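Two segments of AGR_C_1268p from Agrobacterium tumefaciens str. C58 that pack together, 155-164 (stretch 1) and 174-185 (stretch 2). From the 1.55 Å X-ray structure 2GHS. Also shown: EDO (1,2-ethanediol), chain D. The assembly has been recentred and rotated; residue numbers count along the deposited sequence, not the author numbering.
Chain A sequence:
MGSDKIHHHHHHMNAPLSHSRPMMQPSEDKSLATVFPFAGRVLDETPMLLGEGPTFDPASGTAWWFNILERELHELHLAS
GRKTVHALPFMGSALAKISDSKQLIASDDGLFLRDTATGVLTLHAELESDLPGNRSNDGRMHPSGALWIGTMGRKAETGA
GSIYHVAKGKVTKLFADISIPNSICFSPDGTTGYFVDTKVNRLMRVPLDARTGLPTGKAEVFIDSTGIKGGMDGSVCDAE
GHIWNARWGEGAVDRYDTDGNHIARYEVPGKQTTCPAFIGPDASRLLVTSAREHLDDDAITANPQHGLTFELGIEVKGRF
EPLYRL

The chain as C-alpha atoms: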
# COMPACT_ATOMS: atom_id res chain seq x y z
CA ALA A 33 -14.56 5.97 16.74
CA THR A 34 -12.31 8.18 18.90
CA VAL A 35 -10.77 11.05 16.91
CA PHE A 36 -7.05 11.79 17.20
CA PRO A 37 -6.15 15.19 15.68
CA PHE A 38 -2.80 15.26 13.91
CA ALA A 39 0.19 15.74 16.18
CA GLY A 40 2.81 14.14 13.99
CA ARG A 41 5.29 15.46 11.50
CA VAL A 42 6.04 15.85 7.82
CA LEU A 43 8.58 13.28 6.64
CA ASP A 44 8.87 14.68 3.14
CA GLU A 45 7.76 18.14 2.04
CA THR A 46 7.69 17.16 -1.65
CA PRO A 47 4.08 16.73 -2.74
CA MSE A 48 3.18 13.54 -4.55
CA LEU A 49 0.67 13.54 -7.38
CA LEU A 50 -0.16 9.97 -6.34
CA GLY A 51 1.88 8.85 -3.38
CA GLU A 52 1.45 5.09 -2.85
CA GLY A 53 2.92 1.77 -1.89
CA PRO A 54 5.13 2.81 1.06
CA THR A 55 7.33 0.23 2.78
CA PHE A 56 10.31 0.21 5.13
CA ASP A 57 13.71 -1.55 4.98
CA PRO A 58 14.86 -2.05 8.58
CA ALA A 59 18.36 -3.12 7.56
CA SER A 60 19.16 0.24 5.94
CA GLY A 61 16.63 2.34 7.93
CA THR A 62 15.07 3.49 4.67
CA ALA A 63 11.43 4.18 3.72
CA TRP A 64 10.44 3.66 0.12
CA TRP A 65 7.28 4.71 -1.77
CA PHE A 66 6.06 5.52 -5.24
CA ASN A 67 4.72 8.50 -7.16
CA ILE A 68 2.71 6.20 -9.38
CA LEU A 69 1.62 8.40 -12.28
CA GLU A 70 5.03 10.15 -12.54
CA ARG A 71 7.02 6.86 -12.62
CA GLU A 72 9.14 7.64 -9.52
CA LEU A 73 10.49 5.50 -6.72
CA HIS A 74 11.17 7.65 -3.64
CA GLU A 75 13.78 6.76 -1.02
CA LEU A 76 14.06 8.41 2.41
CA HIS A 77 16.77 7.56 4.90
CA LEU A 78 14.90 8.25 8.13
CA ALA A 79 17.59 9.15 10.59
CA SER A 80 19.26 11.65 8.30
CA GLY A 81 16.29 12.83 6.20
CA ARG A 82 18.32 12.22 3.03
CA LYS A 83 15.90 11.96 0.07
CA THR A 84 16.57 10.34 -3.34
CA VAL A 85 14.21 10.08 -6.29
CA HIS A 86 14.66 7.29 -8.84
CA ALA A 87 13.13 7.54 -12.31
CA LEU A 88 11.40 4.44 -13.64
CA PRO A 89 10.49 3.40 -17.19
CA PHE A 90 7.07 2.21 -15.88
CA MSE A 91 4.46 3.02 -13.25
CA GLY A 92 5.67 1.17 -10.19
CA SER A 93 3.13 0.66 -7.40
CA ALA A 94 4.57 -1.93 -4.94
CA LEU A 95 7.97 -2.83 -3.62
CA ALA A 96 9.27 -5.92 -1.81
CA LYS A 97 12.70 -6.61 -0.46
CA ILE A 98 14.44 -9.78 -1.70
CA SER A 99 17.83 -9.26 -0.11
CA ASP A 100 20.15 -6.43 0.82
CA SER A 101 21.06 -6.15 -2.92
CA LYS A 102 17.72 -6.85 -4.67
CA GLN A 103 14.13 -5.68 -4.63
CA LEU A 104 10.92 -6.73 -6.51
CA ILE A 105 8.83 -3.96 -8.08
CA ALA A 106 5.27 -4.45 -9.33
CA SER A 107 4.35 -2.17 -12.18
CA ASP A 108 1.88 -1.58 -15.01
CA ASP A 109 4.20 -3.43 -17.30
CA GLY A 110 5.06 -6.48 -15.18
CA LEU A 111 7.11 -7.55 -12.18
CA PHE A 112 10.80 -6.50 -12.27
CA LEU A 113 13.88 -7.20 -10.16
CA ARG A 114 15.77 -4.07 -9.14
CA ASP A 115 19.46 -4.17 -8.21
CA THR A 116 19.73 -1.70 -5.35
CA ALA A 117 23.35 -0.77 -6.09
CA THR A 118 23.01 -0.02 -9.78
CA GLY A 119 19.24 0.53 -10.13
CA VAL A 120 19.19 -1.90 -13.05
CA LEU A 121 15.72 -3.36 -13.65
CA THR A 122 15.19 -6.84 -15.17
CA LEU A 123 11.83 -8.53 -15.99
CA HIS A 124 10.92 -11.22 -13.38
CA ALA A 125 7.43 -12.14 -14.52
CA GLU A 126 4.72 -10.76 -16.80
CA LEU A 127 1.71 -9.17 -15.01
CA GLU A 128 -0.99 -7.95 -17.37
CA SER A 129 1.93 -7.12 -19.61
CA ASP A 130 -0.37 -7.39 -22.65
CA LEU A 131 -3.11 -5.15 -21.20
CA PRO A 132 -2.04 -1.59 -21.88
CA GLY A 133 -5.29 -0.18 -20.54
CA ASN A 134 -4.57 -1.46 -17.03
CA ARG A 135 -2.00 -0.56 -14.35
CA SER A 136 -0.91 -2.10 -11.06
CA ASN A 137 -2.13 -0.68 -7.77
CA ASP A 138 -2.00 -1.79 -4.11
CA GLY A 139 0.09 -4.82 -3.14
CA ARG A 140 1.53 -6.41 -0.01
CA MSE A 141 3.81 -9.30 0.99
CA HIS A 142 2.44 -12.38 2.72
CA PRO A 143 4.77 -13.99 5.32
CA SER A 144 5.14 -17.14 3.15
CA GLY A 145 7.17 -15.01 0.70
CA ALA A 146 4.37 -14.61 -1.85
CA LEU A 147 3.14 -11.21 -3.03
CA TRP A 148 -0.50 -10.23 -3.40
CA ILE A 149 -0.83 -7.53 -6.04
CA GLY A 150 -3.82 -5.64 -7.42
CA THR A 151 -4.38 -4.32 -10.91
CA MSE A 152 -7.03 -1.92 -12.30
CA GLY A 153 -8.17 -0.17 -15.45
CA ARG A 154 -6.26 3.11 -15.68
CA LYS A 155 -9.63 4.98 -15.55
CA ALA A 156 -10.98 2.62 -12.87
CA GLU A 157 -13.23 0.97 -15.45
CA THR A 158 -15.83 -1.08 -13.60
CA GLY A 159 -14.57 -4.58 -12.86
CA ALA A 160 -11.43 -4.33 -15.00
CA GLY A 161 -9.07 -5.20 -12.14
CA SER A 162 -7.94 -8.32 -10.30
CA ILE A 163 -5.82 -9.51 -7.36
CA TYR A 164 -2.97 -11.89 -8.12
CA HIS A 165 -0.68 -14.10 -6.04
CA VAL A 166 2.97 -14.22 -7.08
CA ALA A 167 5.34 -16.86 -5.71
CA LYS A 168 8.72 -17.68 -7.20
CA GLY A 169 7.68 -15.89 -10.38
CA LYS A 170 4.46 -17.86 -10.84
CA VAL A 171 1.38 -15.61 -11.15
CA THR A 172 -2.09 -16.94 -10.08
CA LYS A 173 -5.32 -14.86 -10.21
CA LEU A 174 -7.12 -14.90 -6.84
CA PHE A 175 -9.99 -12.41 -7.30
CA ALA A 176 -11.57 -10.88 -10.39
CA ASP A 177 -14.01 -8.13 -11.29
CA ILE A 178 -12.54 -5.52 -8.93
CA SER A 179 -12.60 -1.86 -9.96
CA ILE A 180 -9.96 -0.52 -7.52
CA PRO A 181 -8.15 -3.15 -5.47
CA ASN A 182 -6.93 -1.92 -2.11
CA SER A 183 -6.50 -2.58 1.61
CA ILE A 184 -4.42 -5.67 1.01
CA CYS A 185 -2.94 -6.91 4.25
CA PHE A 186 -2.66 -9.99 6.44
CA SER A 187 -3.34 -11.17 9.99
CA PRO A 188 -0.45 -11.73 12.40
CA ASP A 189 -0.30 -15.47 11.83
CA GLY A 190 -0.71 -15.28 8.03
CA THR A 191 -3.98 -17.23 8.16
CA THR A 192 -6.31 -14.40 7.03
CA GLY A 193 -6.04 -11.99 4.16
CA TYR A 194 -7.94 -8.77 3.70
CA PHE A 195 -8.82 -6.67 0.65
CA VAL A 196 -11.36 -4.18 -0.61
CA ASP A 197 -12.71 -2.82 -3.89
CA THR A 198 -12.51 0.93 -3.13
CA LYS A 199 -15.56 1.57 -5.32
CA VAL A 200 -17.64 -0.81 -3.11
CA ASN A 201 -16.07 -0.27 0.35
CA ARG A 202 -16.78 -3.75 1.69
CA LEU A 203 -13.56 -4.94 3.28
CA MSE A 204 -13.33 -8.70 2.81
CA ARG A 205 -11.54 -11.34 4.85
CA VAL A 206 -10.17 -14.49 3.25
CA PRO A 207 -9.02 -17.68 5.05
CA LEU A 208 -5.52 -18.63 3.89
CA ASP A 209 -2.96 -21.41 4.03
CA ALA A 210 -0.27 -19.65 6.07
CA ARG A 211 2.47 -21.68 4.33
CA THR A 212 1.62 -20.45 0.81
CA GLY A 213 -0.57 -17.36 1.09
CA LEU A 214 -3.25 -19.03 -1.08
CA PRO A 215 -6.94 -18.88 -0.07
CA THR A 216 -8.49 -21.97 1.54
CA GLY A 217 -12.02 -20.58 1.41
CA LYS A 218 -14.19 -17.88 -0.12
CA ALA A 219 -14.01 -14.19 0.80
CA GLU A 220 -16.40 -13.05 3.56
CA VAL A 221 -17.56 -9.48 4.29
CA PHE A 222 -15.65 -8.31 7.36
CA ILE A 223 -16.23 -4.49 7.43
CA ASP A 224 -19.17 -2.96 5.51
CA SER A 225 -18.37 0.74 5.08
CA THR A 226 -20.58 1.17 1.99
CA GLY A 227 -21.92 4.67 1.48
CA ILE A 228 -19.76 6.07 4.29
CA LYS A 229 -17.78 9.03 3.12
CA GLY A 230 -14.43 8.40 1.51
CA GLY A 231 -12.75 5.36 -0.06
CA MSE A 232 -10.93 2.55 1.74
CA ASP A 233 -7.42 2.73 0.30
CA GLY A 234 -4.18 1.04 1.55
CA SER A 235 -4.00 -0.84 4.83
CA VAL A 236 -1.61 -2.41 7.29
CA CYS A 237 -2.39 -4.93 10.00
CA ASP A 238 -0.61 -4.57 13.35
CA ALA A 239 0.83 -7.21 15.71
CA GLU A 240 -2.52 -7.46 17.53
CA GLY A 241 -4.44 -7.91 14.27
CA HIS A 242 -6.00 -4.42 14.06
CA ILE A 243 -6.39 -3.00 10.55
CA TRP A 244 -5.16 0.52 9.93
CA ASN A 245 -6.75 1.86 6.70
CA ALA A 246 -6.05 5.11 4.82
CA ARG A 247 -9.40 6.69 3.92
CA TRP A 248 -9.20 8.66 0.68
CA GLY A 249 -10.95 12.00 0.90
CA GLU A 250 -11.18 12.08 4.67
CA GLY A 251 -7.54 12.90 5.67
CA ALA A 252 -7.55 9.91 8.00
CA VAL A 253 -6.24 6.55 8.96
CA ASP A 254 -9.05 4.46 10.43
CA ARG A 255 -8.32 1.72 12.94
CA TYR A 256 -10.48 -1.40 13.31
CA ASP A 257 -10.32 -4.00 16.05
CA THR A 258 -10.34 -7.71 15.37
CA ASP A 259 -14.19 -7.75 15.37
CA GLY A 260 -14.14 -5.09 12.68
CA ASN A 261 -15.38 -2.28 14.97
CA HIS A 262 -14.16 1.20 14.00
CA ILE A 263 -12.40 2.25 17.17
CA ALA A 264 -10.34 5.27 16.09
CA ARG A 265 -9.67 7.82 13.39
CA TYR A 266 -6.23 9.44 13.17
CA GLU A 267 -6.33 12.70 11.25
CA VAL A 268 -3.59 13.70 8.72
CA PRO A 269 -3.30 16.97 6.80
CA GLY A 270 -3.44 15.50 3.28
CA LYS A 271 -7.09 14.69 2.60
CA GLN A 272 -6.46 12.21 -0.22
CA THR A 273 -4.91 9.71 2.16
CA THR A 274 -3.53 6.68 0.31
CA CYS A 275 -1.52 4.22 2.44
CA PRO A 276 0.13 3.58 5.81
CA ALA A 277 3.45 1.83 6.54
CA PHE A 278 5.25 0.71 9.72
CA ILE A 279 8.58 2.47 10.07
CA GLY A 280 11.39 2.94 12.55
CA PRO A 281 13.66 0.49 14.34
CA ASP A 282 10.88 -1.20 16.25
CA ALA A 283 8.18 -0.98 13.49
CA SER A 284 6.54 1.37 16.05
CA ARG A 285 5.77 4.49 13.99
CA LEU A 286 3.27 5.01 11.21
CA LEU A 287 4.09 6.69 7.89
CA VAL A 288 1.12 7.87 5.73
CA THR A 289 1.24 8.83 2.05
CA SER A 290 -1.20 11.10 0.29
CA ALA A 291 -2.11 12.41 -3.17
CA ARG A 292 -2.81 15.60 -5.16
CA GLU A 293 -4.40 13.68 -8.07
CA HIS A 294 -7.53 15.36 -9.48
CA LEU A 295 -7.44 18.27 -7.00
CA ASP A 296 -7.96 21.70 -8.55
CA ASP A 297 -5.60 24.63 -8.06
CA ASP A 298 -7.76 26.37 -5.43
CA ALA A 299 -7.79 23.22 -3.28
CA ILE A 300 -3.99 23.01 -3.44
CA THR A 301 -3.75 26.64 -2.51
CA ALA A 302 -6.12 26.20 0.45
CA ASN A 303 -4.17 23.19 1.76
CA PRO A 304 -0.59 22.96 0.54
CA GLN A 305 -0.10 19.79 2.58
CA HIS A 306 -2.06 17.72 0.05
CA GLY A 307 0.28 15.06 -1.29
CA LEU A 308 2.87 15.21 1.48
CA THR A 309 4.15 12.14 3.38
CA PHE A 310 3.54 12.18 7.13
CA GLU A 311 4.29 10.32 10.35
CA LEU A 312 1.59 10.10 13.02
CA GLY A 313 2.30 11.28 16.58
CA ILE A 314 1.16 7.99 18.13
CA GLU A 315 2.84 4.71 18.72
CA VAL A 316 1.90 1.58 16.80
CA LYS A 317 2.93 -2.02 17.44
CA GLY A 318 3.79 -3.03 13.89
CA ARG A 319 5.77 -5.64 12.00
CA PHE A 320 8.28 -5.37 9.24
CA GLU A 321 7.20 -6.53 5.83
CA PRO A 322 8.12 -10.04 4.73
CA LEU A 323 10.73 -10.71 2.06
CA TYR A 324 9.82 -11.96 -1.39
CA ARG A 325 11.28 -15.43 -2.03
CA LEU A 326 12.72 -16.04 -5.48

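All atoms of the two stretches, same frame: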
# COMPACT_ATOMS: atom_id res chain seq x y z
N LYS A 155 -8.54 4.05 -15.84
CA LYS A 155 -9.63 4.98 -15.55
C LYS A 155 -10.59 4.39 -14.51
O LYS A 155 -11.71 4.86 -14.37
CB LYS A 155 -10.38 5.39 -16.83
CG LYS A 155 -9.53 5.93 -17.96
CD LYS A 155 -10.33 6.08 -19.25
CE LYS A 155 -9.54 6.69 -20.42
NZ LYS A 155 -10.36 6.71 -21.67
N ALA A 156 -10.13 3.40 -13.77
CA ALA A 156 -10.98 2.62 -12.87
C ALA A 156 -12.24 2.03 -13.50
O ALA A 156 -13.30 1.92 -12.84
CB ALA A 156 -11.33 3.46 -11.66
N GLU A 157 -12.14 1.60 -14.75
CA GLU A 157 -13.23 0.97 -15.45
C GLU A 157 -13.84 -0.13 -14.58
O GLU A 157 -13.13 -0.94 -13.97
CB GLU A 157 -12.70 0.39 -16.76
CG GLU A 157 -12.33 1.47 -17.81
CD GLU A 157 -10.85 1.89 -17.80
OE1 GLU A 157 -10.18 1.81 -16.75
OE2 GLU A 157 -10.36 2.34 -18.88
N THR A 158 -15.16 -0.18 -14.52
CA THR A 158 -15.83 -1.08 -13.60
C THR A 158 -15.40 -2.52 -13.83
O THR A 158 -15.54 -3.05 -14.92
CB THR A 158 -17.34 -0.96 -13.68
OG1 THR A 158 -17.70 0.39 -13.42
CG2 THR A 158 -17.98 -1.85 -12.65
N GLY A 159 -14.91 -3.17 -12.77
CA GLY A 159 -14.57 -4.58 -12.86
C GLY A 159 -13.36 -4.99 -13.67
O GLY A 159 -13.15 -6.19 -13.90
N ALA A 160 -12.55 -4.02 -14.10
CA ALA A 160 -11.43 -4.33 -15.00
C ALA A 160 -10.23 -4.92 -14.27
O ALA A 160 -9.30 -5.48 -14.90
CB ALA A 160 -11.01 -3.04 -15.77
N GLY A 161 -10.22 -4.76 -12.96
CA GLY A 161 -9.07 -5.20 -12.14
C GLY A 161 -9.21 -6.58 -11.50
O GLY A 161 -10.26 -7.20 -11.54
N SER A 162 -8.10 -7.02 -10.94
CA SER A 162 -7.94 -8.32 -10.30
C SER A 162 -6.91 -8.24 -9.17
O SER A 162 -6.18 -7.25 -9.06
CB SER A 162 -7.42 -9.32 -11.32
OG SER A 162 -8.30 -9.40 -12.43
N ILE A 163 -6.87 -9.29 -8.36
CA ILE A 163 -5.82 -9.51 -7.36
C ILE A 163 -5.16 -10.82 -7.72
O ILE A 163 -5.82 -11.85 -7.92
CB ILE A 163 -6.33 -9.50 -5.93
CG1 ILE A 163 -6.81 -8.09 -5.62
CG2 ILE A 163 -5.24 -9.92 -4.95
CD1 ILE A 163 -7.48 -7.93 -4.25
N TYR A 164 -3.84 -10.73 -7.83
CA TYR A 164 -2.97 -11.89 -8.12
C TYR A 164 -2.05 -12.25 -6.97
O TYR A 164 -1.65 -11.38 -6.19
CB TYR A 164 -2.07 -11.59 -9.32
CG TYR A 164 -2.81 -11.25 -10.61
CD1 TYR A 164 -3.21 -9.96 -10.87
CD2 TYR A 164 -3.10 -12.21 -11.55
CE1 TYR A 164 -3.86 -9.63 -12.05
CE2 TYR A 164 -3.76 -11.90 -12.72
CZ TYR A 164 -4.13 -10.59 -12.96
OH TYR A 164 -4.80 -10.29 -14.15
N LEU A 174 -6.36 -14.56 -8.04
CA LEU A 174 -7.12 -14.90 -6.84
C LEU A 174 -8.56 -14.38 -6.90
O LEU A 174 -9.49 -15.11 -6.54
CB LEU A 174 -6.46 -14.33 -5.59
CG LEU A 174 -5.10 -14.89 -5.24
CD1 LEU A 174 -4.70 -14.43 -3.87
CD2 LEU A 174 -5.04 -16.39 -5.34
N PHE A 175 -8.71 -13.12 -7.31
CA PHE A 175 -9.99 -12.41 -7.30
C PHE A 175 -10.12 -11.59 -8.56
O PHE A 175 -9.16 -10.95 -9.00
CB PHE A 175 -10.10 -11.53 -6.03
CG PHE A 175 -10.02 -12.32 -4.77
CD1 PHE A 175 -11.09 -13.12 -4.40
CD2 PHE A 175 -8.90 -12.30 -3.98
CE1 PHE A 175 -11.02 -13.89 -3.27
CE2 PHE A 175 -8.83 -13.09 -2.82
CZ PHE A 175 -9.91 -13.88 -2.50
N ALA A 176 -11.30 -11.62 -9.16
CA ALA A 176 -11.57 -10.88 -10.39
C ALA A 176 -12.65 -9.83 -10.18
O ALA A 176 -13.26 -9.72 -9.11
CB ALA A 176 -11.99 -11.84 -11.46
N ASP A 177 -12.88 -9.04 -11.23
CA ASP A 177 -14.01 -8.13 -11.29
C ASP A 177 -13.94 -7.09 -10.20
O ASP A 177 -14.95 -6.75 -9.61
CB ASP A 177 -15.33 -8.90 -11.21
CG ASP A 177 -15.52 -9.89 -12.36
OD1 ASP A 177 -15.08 -9.63 -13.52
OD2 ASP A 177 -16.11 -10.97 -12.10
N ILE A 178 -12.74 -6.57 -9.94
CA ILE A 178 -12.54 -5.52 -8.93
C ILE A 178 -12.20 -4.21 -9.65
O ILE A 178 -11.30 -4.17 -10.49
CB ILE A 178 -11.38 -5.89 -7.96
CG1 ILE A 178 -11.75 -7.12 -7.14
CG2 ILE A 178 -10.98 -4.69 -7.03
CD1 ILE A 178 -10.55 -7.79 -6.49
N SER A 179 -12.87 -3.13 -9.28
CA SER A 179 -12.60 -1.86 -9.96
C SER A 179 -11.31 -1.19 -9.46
O SER A 179 -10.53 -0.69 -10.27
CB SER A 179 -13.79 -0.91 -9.80
OG SER A 179 -14.98 -1.47 -10.40
N ILE A 180 -11.14 -1.12 -8.13
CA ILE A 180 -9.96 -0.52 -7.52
C ILE A 180 -9.56 -1.41 -6.34
O ILE A 180 -10.10 -1.28 -5.22
CB ILE A 180 -10.16 0.92 -7.02
CG1 ILE A 180 -10.70 1.83 -8.15
CG2 ILE A 180 -8.85 1.47 -6.42
CD1 ILE A 180 -11.24 3.13 -7.64
N PRO A 181 -8.59 -2.30 -6.59
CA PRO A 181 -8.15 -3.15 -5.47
C PRO A 181 -7.37 -2.39 -4.45
O PRO A 181 -6.58 -1.51 -4.79
CB PRO A 181 -7.31 -4.24 -6.15
CG PRO A 181 -6.86 -3.63 -7.38
CD PRO A 181 -7.83 -2.61 -7.83
N ASN A 182 -7.62 -2.66 -3.18
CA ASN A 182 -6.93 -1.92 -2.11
C ASN A 182 -7.01 -2.67 -0.81
O ASN A 182 -7.51 -3.81 -0.75
CB ASN A 182 -7.55 -0.51 -2.02
CG ASN A 182 -6.60 0.60 -2.42
OD1 ASN A 182 -5.43 0.59 -2.01
ND2 ASN A 182 -7.13 1.64 -3.12
N SER A 183 -6.50 -2.03 0.24
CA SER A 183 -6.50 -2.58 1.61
C SER A 183 -5.97 -3.95 1.78
O SER A 183 -6.38 -4.68 2.68
CB SER A 183 -7.92 -2.50 2.20
OG SER A 183 -7.94 -2.78 3.61
N ILE A 184 -5.04 -4.34 0.90
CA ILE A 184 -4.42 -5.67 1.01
C ILE A 184 -3.48 -5.74 2.20
O ILE A 184 -2.53 -4.95 2.34
CB ILE A 184 -3.70 -6.03 -0.29
CG1 ILE A 184 -4.69 -6.11 -1.48
CG2 ILE A 184 -2.99 -7.35 -0.12
CD1 ILE A 184 -3.96 -6.26 -2.80
N CYS A 185 -3.80 -6.67 3.11
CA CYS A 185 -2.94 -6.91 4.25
C CYS A 185 -3.32 -8.24 4.89
O CYS A 185 -4.24 -8.91 4.45
CB CYS A 185 -3.04 -5.76 5.28
SG CYS A 185 -4.65 -5.49 5.95
C1 EDO D . -5.91 4.44 -6.66
O1 EDO D . -4.54 4.45 -7.10
C2 EDO D . -5.88 4.52 -5.13
O2 EDO D . -5.20 3.37 -4.56
O HOH W 1 -10.68 -1.13 -12.86

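The contact centres on Ile163, which the second stretch covers more extensively than any other residue of the first. Its side chain lies on the same face of the sheet as those of Phe175 and Ile178. CD1 of Ile163 reaches CD1 of Ile178 at 3.8 Å and CD1 of Ile184 at 4.2 Å, while its CG1 lies 3.9 Å from CB of Pro181. Phe175 presents its ring edge, with CD2 4.3 Å from CB of Ile163. These groups offer no polar atoms, so the cluster is held by van der Waals contact and the exclusion of water.

The backbone beneath this cluster is antiparallel, strand 161-164 running against 174-176 at 178°. Ile163 and Phe175 form a hydrogen-bonded pair: N of Ile163 donates to O of Phe175 (2.9 Å), and N of Phe175 to O of Ile163 (3.2 Å). The same Ile163 O also accepts from N of Leu174 at 2.8 Å. The next bridge joins Gly161 to Ile178, with a register shift of one residue that marks a beta bulge. Here N of Ile178 donates to O of Gly161 (3.0 Å) with good geometry, whereas the return bond from N of Gly161 to O of Ile178, though 2.8 Å long, is bent to 126° and weak. A CB on Gly161 would clash with O of Ile178, so the absence of a side chain permits this close approach.

Farther out, a type II turn from Glu157 to Ala160 brings N of Gly159 to OG of Ser179, to which it donates a hydrogen bond of 2.9 Å. O of Gly159 receives a CA-H contact from CA of Asp177 at 3.4 Å. One water completes this polar edge, donating to O of Glu157 (2.7 Å) and to O of Ser179 (2.6 Å), thereby linking the turn to the second stretch.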